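PDB 4OM9: serine protease pet from Escherichia coli, which acts as a secreted serine protease and enterotoxin of enteroaggregative strains, carried outward as an autotransporter passenger domain and probably cleaving alpha-fodrin. Local coordinates for residues A[450-464]-A[473-485]. Residues are numbered along the deposited sequence; the frame is centred on the assembly and turned at random.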
loop_
_atom_site.group_PDB
_atom_site.type_symbol
_atom_site.label_atom_id
_atom_site.label_comp_id
_atom_site.label_asym_id
_atom_site.label_seq_id
_atom_site.Cartn_x
_atom_site.Cartn_y
_atom_site.Cartn_z
ATOM N N THR A 450 -6.481 -7.975 -7.928
ATOM C CA THR A 450 -7.891 -8.192 -7.629
ATOM C C THR A 450 -8.525 -6.998 -6.903
ATOM O O THR A 450 -7.961 -6.460 -5.939
ATOM C CB THR A 450 -8.087 -9.456 -6.749
ATOM O OG1 THR A 450 -7.651 -10.612 -7.465
ATOM C CG2 THR A 450 -9.540 -9.627 -6.340
ATOM N N THR A 451 -9.700 -6.592 -7.370
ATOM C CA THR A 451 -10.468 -5.575 -6.683
ATOM C C THR A 451 -11.937 -5.997 -6.596
ATOM O O THR A 451 -12.522 -6.536 -7.555
ATOM C CB THR A 451 -10.367 -4.217 -7.383
ATOM O OG1 THR A 451 -8.988 -3.902 -7.615
ATOM C CG2 THR A 451 -11.012 -3.118 -6.519
ATOM N N ILE A 452 -12.515 -5.781 -5.421
ATOM C CA ILE A 452 -13.944 -5.964 -5.219
ATOM C C ILE A 452 -14.521 -4.584 -5.166
ATOM O O ILE A 452 -14.060 -3.753 -4.400
ATOM C CB ILE A 452 -14.243 -6.753 -3.945
ATOM C CG1 ILE A 452 -13.707 -8.185 -4.101
ATOM C CG2 ILE A 452 -15.740 -6.720 -3.622
ATOM C CD1 ILE A 452 -13.818 -9.050 -2.855
ATOM N N THR A 453 -15.491 -4.320 -6.024
ATOM C CA THR A 453 -16.030 -2.976 -6.164
ATOM C C THR A 453 -17.552 -2.969 -6.180
ATOM O O THR A 453 -18.200 -4.007 -6.035
ATOM C CB THR A 453 -15.528 -2.310 -7.458
ATOM O OG1 THR A 453 -15.838 -0.912 -7.411
ATOM C CG2 THR A 453 -16.210 -2.959 -8.709
ATOM N N ASN A 454 -18.127 -1.790 -6.357
ATOM C CA ASN A 454 -19.547 -1.695 -6.627
ATOM C C ASN A 454 -19.854 -0.458 -7.452
ATOM O O ASN A 454 -19.793 0.660 -6.947
ATOM C CB ASN A 454 -20.354 -1.676 -5.341
ATOM C CG ASN A 454 -21.817 -1.363 -5.589
ATOM O OD1 ASN A 454 -22.371 -1.763 -6.606
ATOM N ND2 ASN A 454 -22.439 -0.611 -4.679
ATOM N N SER A 455 -20.182 -0.683 -8.723
ATOM C CA SER A 455 -20.370 0.381 -9.696
ATOM C C SER A 455 -21.742 1.023 -9.579
ATOM O O SER A 455 -22.038 2.003 -10.257
ATOM C CB SER A 455 -20.161 -0.172 -11.122
ATOM O OG SER A 455 -21.085 -1.213 -11.436
ATOM N N ASN A 456 -22.596 0.455 -8.737
ATOM C CA ASN A 456 -23.938 1.014 -8.527
ATOM C C ASN A 456 -23.872 2.177 -7.540
ATOM O O ASN A 456 -23.620 1.978 -6.359
ATOM C CB ASN A 456 -24.904 -0.061 -8.024
ATOM C CG ASN A 456 -26.358 0.374 -8.099
ATOM O OD1 ASN A 456 -26.693 1.545 -7.899
ATOM N ND2 ASN A 456 -27.235 -0.580 -8.384
ATOM N N THR A 457 -24.101 3.390 -8.025
ATOM C CA THR A 457 -23.868 4.568 -7.202
ATOM C C THR A 457 -25.054 4.914 -6.306
ATOM O O THR A 457 -24.990 5.881 -5.550
ATOM C CB THR A 457 -23.531 5.811 -8.070
ATOM O OG1 THR A 457 -24.683 6.213 -8.819
ATOM C CG2 THR A 457 -22.395 5.511 -9.028
ATOM N N THR A 458 -26.128 4.135 -6.379
ATOM C CA THR A 458 -27.344 4.508 -5.668
ATOM C C THR A 458 -27.757 3.477 -4.629
ATOM O O THR A 458 -28.640 3.726 -3.823
ATOM C CB THR A 458 -28.520 4.721 -6.644
ATOM O OG1 THR A 458 -28.705 3.543 -7.437
ATOM C CG2 THR A 458 -28.259 5.915 -7.553
ATOM N N LYS A 459 -27.128 2.313 -4.670
ATOM C CA LYS A 459 -27.397 1.271 -3.695
ATOM C C LYS A 459 -26.072 0.677 -3.247
ATOM O O LYS A 459 -25.356 0.043 -4.025
ATOM C CB LYS A 459 -28.305 0.191 -4.270
ATOM C CG LYS A 459 -28.519 -0.996 -3.348
ATOM C CD LYS A 459 -29.608 -1.938 -3.911
ATOM C CE LYS A 459 -30.059 -2.965 -2.854
ATOM N NZ LYS A 459 -30.069 -2.371 -1.460
ATOM N N GLU A 460 -25.745 0.903 -1.984
ATOM C CA GLU A 460 -24.441 0.525 -1.473
ATOM C C GLU A 460 -24.398 -0.971 -1.234
ATOM O O GLU A 460 -25.400 -1.564 -0.823
ATOM C CB GLU A 460 -24.121 1.310 -0.192
ATOM C CG GLU A 460 -23.431 0.517 0.879
ATOM C CD GLU A 460 -23.127 1.374 2.095
ATOM O OE1 GLU A 460 -23.884 1.294 3.096
ATOM O OE2 GLU A 460 -22.142 2.140 2.043
ATOM N N SER A 461 -23.239 -1.566 -1.514
ATOM C CA SER A 461 -23.013 -2.989 -1.335
ATOM C C SER A 461 -22.288 -3.255 -0.033
ATOM O O SER A 461 -21.223 -2.688 0.224
ATOM C CB SER A 461 -22.191 -3.569 -2.497
ATOM O OG SER A 461 -22.958 -3.755 -3.680
ATOM N N VAL A 462 -22.848 -4.132 0.790
ATOM C CA VAL A 462 -22.151 -4.525 2.006
ATOM C C VAL A 462 -21.297 -5.733 1.699
ATOM O O VAL A 462 -21.807 -6.779 1.290
ATOM C CB VAL A 462 -23.096 -4.867 3.160
ATOM C CG1 VAL A 462 -22.281 -5.288 4.383
ATOM C CG2 VAL A 462 -23.993 -3.698 3.482
ATOM N N LEU A 463 -19.989 -5.575 1.878
ATOM C CA LEU A 463 -19.066 -6.687 1.745
ATOM C C LEU A 463 -18.687 -7.215 3.134
ATOM O O LEU A 463 -18.037 -6.525 3.917
ATOM C CB LEU A 463 -17.837 -6.249 0.962
ATOM C CG LEU A 463 -16.615 -7.163 1.010
ATOM C CD1 LEU A 463 -16.938 -8.489 0.351
ATOM C CD2 LEU A 463 -15.439 -6.501 0.323
ATOM N N SER A 464 -19.113 -8.433 3.442
ATOM C CA SER A 464 -18.828 -9.033 4.734
ATOM C C SER A 464 -17.704 -10.068 4.622
ATOM O O SER A 464 -17.727 -10.958 3.754
ATOM C CB SER A 464 -20.099 -9.680 5.313
ATOM O OG SER A 464 -21.176 -8.745 5.405
ATOM N N TYR A 473 -6.346 -10.650 3.084
ATOM C CA TYR A 473 -6.888 -10.280 1.789
ATOM C C TYR A 473 -5.817 -9.469 1.086
ATOM O O TYR A 473 -5.428 -8.392 1.574
ATOM C CB TYR A 473 -8.193 -9.487 1.928
ATOM C CG TYR A 473 -8.761 -8.990 0.613
ATOM C CD1 TYR A 473 -8.968 -9.869 -0.466
ATOM C CD2 TYR A 473 -9.118 -7.650 0.450
ATOM C CE1 TYR A 473 -9.491 -9.415 -1.665
ATOM C CE2 TYR A 473 -9.637 -7.185 -0.745
ATOM C CZ TYR A 473 -9.830 -8.071 -1.801
ATOM O OH TYR A 473 -10.342 -7.604 -2.997
ATOM N N HIS A 474 -5.303 -10.017 -0.020
ATOM C CA HIS A 474 -4.273 -9.377 -0.819
ATOM C C HIS A 474 -4.858 -8.394 -1.845
ATOM O O HIS A 474 -4.122 -7.624 -2.453
ATOM C CB HIS A 474 -3.439 -10.419 -1.565
ATOM C CG HIS A 474 -2.504 -11.226 -0.703
ATOM N ND1 HIS A 474 -1.517 -10.660 0.082
ATOM C CD2 HIS A 474 -2.354 -12.571 -0.592
ATOM C CE1 HIS A 474 -0.829 -11.623 0.680
ATOM N NE2 HIS A 474 -1.314 -12.785 0.287
ATOM N N GLY A 475 -6.171 -8.441 -2.069
ATOM C CA GLY A 475 -6.795 -7.634 -3.112
ATOM C C GLY A 475 -7.254 -6.256 -2.651
ATOM O O GLY A 475 -6.960 -5.833 -1.524
ATOM N N ASN A 476 -7.998 -5.551 -3.501
ATOM C CA ASN A 476 -8.465 -4.218 -3.132
ATOM C C ASN A 476 -9.985 -4.099 -2.938
ATOM O O ASN A 476 -10.742 -5.040 -3.182
ATOM C CB ASN A 476 -8.025 -3.194 -4.172
ATOM C CG ASN A 476 -6.594 -3.385 -4.603
ATOM O OD1 ASN A 476 -5.671 -3.219 -3.807
ATOM N ND2 ASN A 476 -6.396 -3.741 -5.880
ATOM N N VAL A 477 -10.395 -2.923 -2.469
ATOM C CA VAL A 477 -11.781 -2.517 -2.393
ATOM C C VAL A 477 -11.895 -1.072 -2.859
ATOM O O VAL A 477 -11.143 -0.195 -2.405
ATOM C CB VAL A 477 -12.360 -2.619 -0.943
ATOM C CG1 VAL A 477 -13.785 -2.070 -0.896
ATOM C CG2 VAL A 477 -12.321 -4.044 -0.439
ATOM N N ASP A 478 -12.837 -0.802 -3.751
ATOM C CA ASP A 478 -13.200 0.580 -4.003
ATOM C C ASP A 478 -14.648 0.630 -4.475
ATOM O O ASP A 478 -15.357 -0.370 -4.414
ATOM C CB ASP A 478 -12.235 1.241 -5.002
ATOM C CG ASP A 478 -12.365 0.696 -6.418
ATOM O OD1 ASP A 478 -13.286 -0.087 -6.720
ATOM O OD2 ASP A 478 -11.534 1.083 -7.259
ATOM N N GLY A 479 -15.084 1.794 -4.936
ATOM C CA GLY A 479 -16.477 1.979 -5.291
ATOM C C GLY A 479 -17.412 2.091 -4.095
ATOM O O GLY A 479 -16.985 2.355 -2.963
ATOM N N ASN A 480 -18.695 1.867 -4.362
ATOM C CA ASN A 480 -19.762 2.110 -3.400
ATOM C C ASN A 480 -19.978 0.923 -2.466
ATOM O O ASN A 480 -21.005 0.249 -2.528
ATOM C CB ASN A 480 -21.055 2.451 -4.145
ATOM C CG ASN A 480 -22.165 2.917 -3.217
ATOM O OD1 ASN A 480 -21.909 3.361 -2.101
ATOM N ND2 ASN A 480 -23.412 2.815 -3.681
ATOM N N VAL A 481 -19.005 0.693 -1.588
ATOM C CA VAL A 481 -18.979 -0.499 -0.753
ATOM C C VAL A 481 -18.905 -0.148 0.749
ATOM O O VAL A 481 -18.347 0.878 1.139
ATOM C CB VAL A 481 -17.777 -1.395 -1.139
ATOM C CG1 VAL A 481 -17.680 -2.618 -0.257
ATOM C CG2 VAL A 481 -17.837 -1.805 -2.638
ATOM N N ARG A 482 -19.487 -0.993 1.584
ATOM C CA ARG A 482 -19.232 -0.939 3.013
ATOM C C ARG A 482 -18.660 -2.282 3.402
ATOM O O ARG A 482 -19.158 -3.318 2.947
ATOM C CB ARG A 482 -20.500 -0.626 3.804
ATOM C CG ARG A 482 -20.474 -1.069 5.247
ATOM C CD ARG A 482 -21.828 -0.787 5.883
ATOM N NE ARG A 482 -21.962 -1.345 7.225
ATOM C CZ ARG A 482 -21.749 -0.667 8.349
ATOM N NH1 ARG A 482 -21.367 0.605 8.310
ATOM N NH2 ARG A 482 -21.922 -1.266 9.520
ATOM N N LEU A 483 -17.600 -2.259 4.214
ATOM C CA LEU A 483 -16.901 -3.477 4.613
ATOM C C LEU A 483 -17.165 -3.809 6.065
ATOM O O LEU A 483 -16.971 -2.953 6.919
ATOM C CB LEU A 483 -15.405 -3.321 4.404
ATOM C CG LEU A 483 -14.505 -4.453 4.908
ATOM C CD1 LEU A 483 -14.809 -5.744 4.209
ATOM C CD2 LEU A 483 -13.068 -4.111 4.660
ATOM N N GLU A 484 -17.576 -5.048 6.341
ATOM C CA GLU A 484 -17.865 -5.477 7.700
ATOM C C GLU A 484 -17.104 -6.729 8.103
ATOM O O GLU A 484 -17.138 -7.728 7.414
ATOM C CB GLU A 484 -19.376 -5.716 7.885
ATOM C CG GLU A 484 -20.210 -4.486 7.635
ATOM C CD GLU A 484 -21.684 -4.684 7.903
ATOM O OE1 GLU A 484 -22.088 -5.812 8.250
ATOM O OE2 GLU A 484 -22.445 -3.702 7.758
ATOM N N HIS A 485 -16.438 -6.687 9.246
ATOM C CA HIS A 485 -15.816 -7.882 9.807
ATOM C C HIS A 485 -16.491 -8.160 11.168
ATOM O O HIS A 485 -15.943 -7.820 12.201
ATOM C CB HIS A 485 -14.302 -7.661 9.923
ATOM C CG HIS A 485 -13.534 -8.815 10.484
ATOM N ND1 HIS A 485 -13.719 -10.115 10.070
ATOM C CD2 HIS A 485 -12.537 -8.856 11.398
ATOM C CE1 HIS A 485 -12.884 -10.907 10.713
ATOM N NE2 HIS A 485 -12.153 -10.168 11.526
HETATM O O HOH W 1 -21.495 -8.622 8.371
#
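Asn454 and Asn480 hold together the bend where two successive coils of the chain turn a corner. Their amides lie side by side, planes 14° apart, and the longer turn of 454-460 wraps round Asn480. Asn454 ND2 gives one hydrogen to Asn480 O at 2.7 Å, almost straight and in its own amide plane, and the other to Lys459 O; its OD1 accepts from Asn456 N, an Asx turn, and from Gly435 N. Ser461 N also donates to Asn480 O. With CG anti to the backbone N (chi1 -172°), Asn480 sends ND2 2.8 Å to Asn456 O, while its OD1 accepts from Asn505. An amide, donor and acceptor at once, suits both places.

On each side of the corner the backbones pair in parallel: 451-453 with 476-477, and 461-464 with 481-485. Mostly polar side chains line the outer face. Asn476 ND2 donates to Thr451 OG1 at 3.1 Å, and its OD1 accepts from Asp501 N. Apolar Val462 is the exception, its CG1 packing 3.6 Å from Glu484 CD, beside the Glu484-Arg482 salt bridge. Where the first pair enters the turn, Thr453 OG1 donates to Asp478 OD1 at 2.8 Å; Gly479 follows with positive phi, and a CB there would strike Thr453 OG1.

The inner face is mainly apolar, and branched side chains suit it: Leu463 CB lies 3.8 Å from Val481 CG1, and its CD2 meets Val477 CG2. Buried Ser461 OG bonds to His436 O. Ile452 reaches the phenol end of Tyr473, whose hydroxyl donates to Asn476 O.

Side-by-side turn asparagines are known from parallel beta-helices; stacked parallel coils with a largely apolar interior characterise the right-handed beta-helix of autotransporter passenger domains.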